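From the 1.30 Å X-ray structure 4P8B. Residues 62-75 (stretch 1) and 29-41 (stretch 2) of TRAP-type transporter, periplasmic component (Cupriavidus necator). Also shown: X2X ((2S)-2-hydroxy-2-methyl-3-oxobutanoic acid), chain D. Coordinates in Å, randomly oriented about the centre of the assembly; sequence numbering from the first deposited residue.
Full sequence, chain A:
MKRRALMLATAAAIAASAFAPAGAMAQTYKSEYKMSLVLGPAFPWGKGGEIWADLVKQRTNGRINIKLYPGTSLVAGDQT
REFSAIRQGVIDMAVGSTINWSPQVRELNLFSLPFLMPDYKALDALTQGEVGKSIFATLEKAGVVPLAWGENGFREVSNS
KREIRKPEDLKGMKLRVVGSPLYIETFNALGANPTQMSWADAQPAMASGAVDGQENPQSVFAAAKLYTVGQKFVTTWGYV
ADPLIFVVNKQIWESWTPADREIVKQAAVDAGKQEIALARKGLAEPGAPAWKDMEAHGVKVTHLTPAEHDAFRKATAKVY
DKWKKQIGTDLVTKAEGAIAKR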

# COMPACT_ATOMS: atom_id res chain seq x y z
N GLY A 62 20.10 0.10 22.95
CA GLY A 62 19.74 1.50 23.06
C GLY A 62 20.55 2.41 22.16
O GLY A 62 20.35 3.63 22.16
N ARG A 63 21.46 1.84 21.38
CA ARG A 63 22.36 2.66 20.58
C ARG A 63 21.66 3.30 19.39
O ARG A 63 21.96 4.44 19.04
CB ARG A 63 23.56 1.85 20.09
CG ARG A 63 24.53 1.52 21.23
CD ARG A 63 25.79 0.81 20.75
NE ARG A 63 25.47 -0.45 20.13
CZ ARG A 63 25.44 -0.64 18.82
NH1 ARG A 63 25.75 0.35 17.98
NH2 ARG A 63 25.10 -1.83 18.34
N ILE A 64 20.74 2.59 18.77
CA ILE A 64 19.99 3.17 17.66
C ILE A 64 18.57 3.48 18.12
O ILE A 64 17.78 2.57 18.40
CB ILE A 64 19.98 2.26 16.43
CG1 ILE A 64 21.41 2.02 15.94
CG2 ILE A 64 19.13 2.90 15.32
CD1 ILE A 64 21.50 1.11 14.73
N ASN A 65 18.29 4.78 18.20
CA ASN A 65 17.06 5.32 18.77
C ASN A 65 16.27 6.00 17.68
O ASN A 65 16.73 6.96 17.08
CB ASN A 65 17.40 6.34 19.87
CG ASN A 65 16.20 7.14 20.32
OD1 ASN A 65 16.24 8.37 20.35
ND2 ASN A 65 15.12 6.44 20.64
N ILE A 66 15.10 5.46 17.38
CA ILE A 66 14.33 5.91 16.23
C ILE A 66 13.01 6.54 16.64
O ILE A 66 12.27 5.98 17.44
CB ILE A 66 14.03 4.73 15.30
CG1 ILE A 66 15.32 4.05 14.83
CG2 ILE A 66 13.19 5.20 14.09
CD1 ILE A 66 15.09 2.60 14.38
N LYS A 67 12.74 7.73 16.11
CA LYS A 67 11.49 8.42 16.36
C LYS A 67 10.59 8.26 15.13
O LYS A 67 11.04 8.44 14.00
CB LYS A 67 11.75 9.90 16.64
CG LYS A 67 10.46 10.71 16.80
CD LYS A 67 10.73 12.13 17.29
CE LYS A 67 11.17 12.15 18.74
NZ LYS A 67 10.03 11.91 19.68
N LEU A 68 9.32 7.97 15.38
CA LEU A 68 8.31 7.85 14.33
C LEU A 68 7.73 9.22 13.97
O LEU A 68 7.45 10.04 14.84
CB LEU A 68 7.18 6.92 14.78
CG LEU A 68 7.35 5.41 14.53
CD1 LEU A 68 8.70 4.86 14.88
CD2 LEU A 68 6.22 4.68 15.30
N TYR A 69 7.58 9.45 12.68
CA TYR A 69 6.97 10.66 12.15
C TYR A 69 5.78 10.25 11.28
O TYR A 69 5.88 10.17 10.06
CB TYR A 69 7.98 11.46 11.33
CG TYR A 69 9.01 12.18 12.18
CD1 TYR A 69 10.13 11.50 12.68
CD2 TYR A 69 8.87 13.53 12.49
CE1 TYR A 69 11.08 12.16 13.44
CE2 TYR A 69 9.82 14.20 13.24
CZ TYR A 69 10.90 13.51 13.72
OH TYR A 69 11.83 14.19 14.48
N PRO A 70 4.63 9.99 11.92
CA PRO A 70 3.43 9.63 11.16
C PRO A 70 2.83 10.82 10.43
O PRO A 70 3.18 11.98 10.66
CB PRO A 70 2.50 9.09 12.24
CG PRO A 70 2.90 9.82 13.48
CD PRO A 70 4.39 10.00 13.37
N GLY A 71 1.88 10.52 9.57
CA GLY A 71 1.28 11.53 8.73
C GLY A 71 2.16 12.04 7.61
O GLY A 71 1.84 13.02 6.95
N THR A 72 3.31 11.40 7.40
CA THR A 72 4.29 11.86 6.43
C THR A 72 4.67 13.32 6.67
O THR A 72 4.95 14.08 5.75
CB THR A 72 3.87 11.61 4.93
OG1 THR A 72 2.53 11.14 4.82
CG2 THR A 72 4.73 10.55 4.32
N SER A 73 4.76 13.70 7.93
CA SER A 73 5.08 15.09 8.28
C SER A 73 6.45 15.52 7.78
O SER A 73 6.66 16.71 7.52
CB SER A 73 5.02 15.32 9.79
OG SER A 73 6.08 14.64 10.44
N LEU A 74 7.38 14.58 7.61
CA LEU A 74 8.71 14.96 7.16
C LEU A 74 8.72 15.52 5.74
O LEU A 74 9.68 16.18 5.34
CB LEU A 74 9.67 13.78 7.30
CG LEU A 74 10.00 13.43 8.76
CD1 LEU A 74 10.71 12.08 8.89
CD2 LEU A 74 10.86 14.51 9.36
N VAL A 75 7.67 15.21 4.97
CA VAL A 75 7.45 15.84 3.66
C VAL A 75 6.13 16.65 3.63
O VAL A 75 5.48 16.76 2.60
CB VAL A 75 7.50 14.82 2.48
CG1 VAL A 75 8.94 14.37 2.27
CG2 VAL A 75 6.60 13.62 2.75
OAD X2X D . -3.16 7.26 0.90
CAH X2X D . -3.62 6.10 1.11
OAE X2X D . -4.76 5.75 0.68
CAI X2X D . -2.82 5.09 1.87
CAB X2X D . -2.73 5.54 3.31
OAF X2X D . -3.31 3.80 1.68
CAG X2X D . -1.46 5.11 1.23
OAC X2X D . -0.55 5.75 1.74
CAA X2X D . -1.23 4.39 -0.05
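Stretch 2 (29-41) YKSEYKMSLVLGP

Stretch 2 lies beside stretch 1 as a parallel neighbour: strand 33-36 pairs with strand 66-69, their axes approaching to 4.7 Å and their N-to-C directions 32° apart (signed crossing angle -32°). Lys30 to Glu32 lead into the strand as loop, extended except at Ser31 (phi/psi -71/-27), and loop follows it to Pro41. The register sets Tyr33 beside Ile66 (CA to CA 4.6 Å), Lys34 beside Lys67 (CA to CA 5.2 Å), Met35 beside Leu68 (CA to CA 4.9 Å) and Ser36 beside Tyr69 (CA to CA 5.0 Å).

The hydrogen bonds alternate as parallel pairing requires, Tyr33, Met35 and Leu37 each using both N and O. Tyr33 N donates to Asn65 O (2.9 Å) and Tyr33 O accepts from Lys67 N (2.8 Å); Met35 N donates to Lys67 O (2.9 Å) and Met35 O accepts from Tyr69 N (2.8 Å). The ladder then loosens: Leu37 N reaches Tyr69 O at 3.3 Å, while Leu37 O takes the proton of Thr72 N at 3.0 Å. Gly71 N also lies 3.0 Å from Leu37 O, but at a poor angle; its hydrogen bond, a weak one, goes to Val38 O (3.0 Å, 131°). The positive phi of Gly71, 72°, favours glycine at this turn. CA-H...O contacts supplement the ladder, from Ile66 CA to Tyr33 O (3.4 Å) and from Pro70 CA to Leu37 O (3.1 Å).

Two waters extend the polar network. Water 1 accepts from Asn65 N (2.8 Å) and lies within hydrogen-bonding reach of Arg63 O (2.7 Å) and Lys30 O (3.2 Å), joining the two loops ahead of the strands. Water 2 donates to Ser36 OG (2.9 Å) and Tyr69 O (2.8 Å) and accepts from Leu74 N (3.0 Å), so Tyr69 O receives a second donor beside Leu37 N.

One face of the sheet is apolar in its packing: Ile66 CG2 meets Met35 CB at 3.7 Å, and Leu68 CD1 meets SE of Met35, a selenomethionine, at 4.0 Å. Leu37 CD1 continues the packing, 3.7 Å from Leu68 CG. On the other face, Lys34 CB lies 3.7 Å from Tyr69 CE1 and 3.9 Å from Leu74 CD1. Glu32 OE2 approaches Lys67 CE to 3.0 Å, yet Lys67 NZ is 4.1 Å from Glu32 OE2, beyond a salt bridge. At the N-terminal end, Tyr29 CE2 sits 3.6 Å from Arg63 NH1, at the edge of the guanidinium.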

# COMPACT_ATOMS: atom_id res chain seq x y z
N TYR A 29 27.18 7.87 15.64
CA TYR A 29 25.78 7.73 15.26
C TYR A 29 24.95 8.93 15.72
O TYR A 29 25.16 9.45 16.82
CB TYR A 29 25.17 6.48 15.89
CG TYR A 29 25.59 5.13 15.32
CD1 TYR A 29 26.57 5.03 14.33
CD2 TYR A 29 24.98 3.96 15.77
CE1 TYR A 29 26.94 3.79 13.82
CE2 TYR A 29 25.35 2.72 15.27
CZ TYR A 29 26.33 2.64 14.30
OH TYR A 29 26.67 1.39 13.82
N LYS A 30 24.01 9.37 14.88
CA LYS A 30 22.98 10.33 15.27
C LYS A 30 22.35 9.95 16.62
O LYS A 30 22.19 8.77 16.93
CB LYS A 30 21.86 10.34 14.21
CG LYS A 30 21.93 11.28 12.99
CD LYS A 30 20.90 10.78 11.91
CE LYS A 30 20.22 11.88 11.07
NZ LYS A 30 20.90 12.14 9.75
N SER A 31 21.95 10.94 17.41
CA SER A 31 21.19 10.72 18.64
C SER A 31 19.74 10.25 18.41
O SER A 31 19.13 9.60 19.27
CB SER A 31 21.15 12.01 19.45
OG SER A 31 20.31 11.87 20.58
N GLU A 32 19.16 10.62 17.27
CA GLU A 32 17.80 10.19 16.95
C GLU A 32 17.72 10.02 15.46
O GLU A 32 18.23 10.85 14.71
CB GLU A 32 16.79 11.23 17.43
CG GLU A 32 15.33 10.86 17.24
CD GLU A 32 14.44 11.79 18.03
OE1 GLU A 32 14.17 12.91 17.54
OE2 GLU A 32 14.04 11.43 19.16
N TYR A 33 17.11 8.91 15.02
CA TYR A 33 16.88 8.68 13.61
C TYR A 33 15.40 8.86 13.35
O TYR A 33 14.59 8.62 14.22
CB TYR A 33 17.32 7.27 13.21
CG TYR A 33 18.83 7.12 13.24
CD1 TYR A 33 19.48 6.78 14.41
CD2 TYR A 33 19.59 7.36 12.11
CE1 TYR A 33 20.87 6.66 14.46
CE2 TYR A 33 20.98 7.26 12.15
CZ TYR A 33 21.60 6.90 13.32
OH TYR A 33 22.98 6.80 13.39
N LYS A 34 15.09 9.31 12.15
CA LYS A 34 13.72 9.65 11.82
C LYS A 34 13.11 8.60 10.89
O LYS A 34 13.62 8.37 9.80
CB LYS A 34 13.70 11.02 11.15
CG LYS A 34 14.42 12.09 11.91
CD LYS A 34 14.26 13.42 11.22
CE LYS A 34 15.00 14.51 11.97
NZ LYS A 34 15.20 15.69 11.10
N MSE A 35 11.98 8.00 11.30
CA MSE A 35 11.25 7.04 10.47
C MSE A 35 9.95 7.65 9.96
O MSE A 35 9.07 8.06 10.73
CB MSE A 35 10.92 5.78 11.25
CG MSE A 35 10.28 4.72 10.33
SE MSE A 35 9.46 3.24 11.29
CE MSE A 35 11.02 2.59 12.25
N SER A 36 9.81 7.71 8.64
CA SER A 36 8.60 8.25 8.05
C SER A 36 7.53 7.17 7.89
O SER A 36 7.84 6.04 7.46
CB SER A 36 8.93 8.86 6.68
OG SER A 36 7.76 9.47 6.16
N LEU A 37 6.28 7.52 8.21
CA LEU A 37 5.11 6.64 8.03
C LEU A 37 3.95 7.51 7.59
O LEU A 37 3.71 8.54 8.22
CB LEU A 37 4.70 6.03 9.37
CG LEU A 37 5.74 5.16 10.06
CD1 LEU A 37 5.30 4.86 11.49
CD2 LEU A 37 6.00 3.88 9.29
N VAL A 38 3.19 7.08 6.58
CA VAL A 38 1.95 7.79 6.28
C VAL A 38 0.95 7.56 7.40
O VAL A 38 0.34 8.50 7.89
CB VAL A 38 1.33 7.33 4.95
CG1 VAL A 38 -0.01 7.99 4.73
CG2 VAL A 38 2.23 7.66 3.81
N LEU A 39 0.80 6.31 7.83
CA LEU A 39 -0.17 5.92 8.86
C LEU A 39 0.51 5.61 10.18
O LEU A 39 1.55 4.94 10.21
CB LEU A 39 -0.92 4.67 8.39
CG LEU A 39 -1.72 4.83 7.09
CD1 LEU A 39 -2.49 3.54 6.78
CD2 LEU A 39 -2.67 6.02 7.18
N GLY A 40 -0.07 6.11 11.25
CA GLY A 40 0.44 5.90 12.58
C GLY A 40 -0.02 4.59 13.19
O GLY A 40 -0.66 3.77 12.53
N PRO A 41 0.30 4.38 14.46
CA PRO A 41 0.08 3.11 15.16
C PRO A 41 -1.39 2.68 15.35
O PRO A 41 -1.61 1.59 15.85
CB PRO A 41 0.72 3.36 16.53
CG PRO A 41 1.68 4.49 16.32
CD PRO A 41 1.10 5.33 15.25
O HOH W 1 20.45 6.59 18.45
O HOH W 2 7.17 11.60 7.97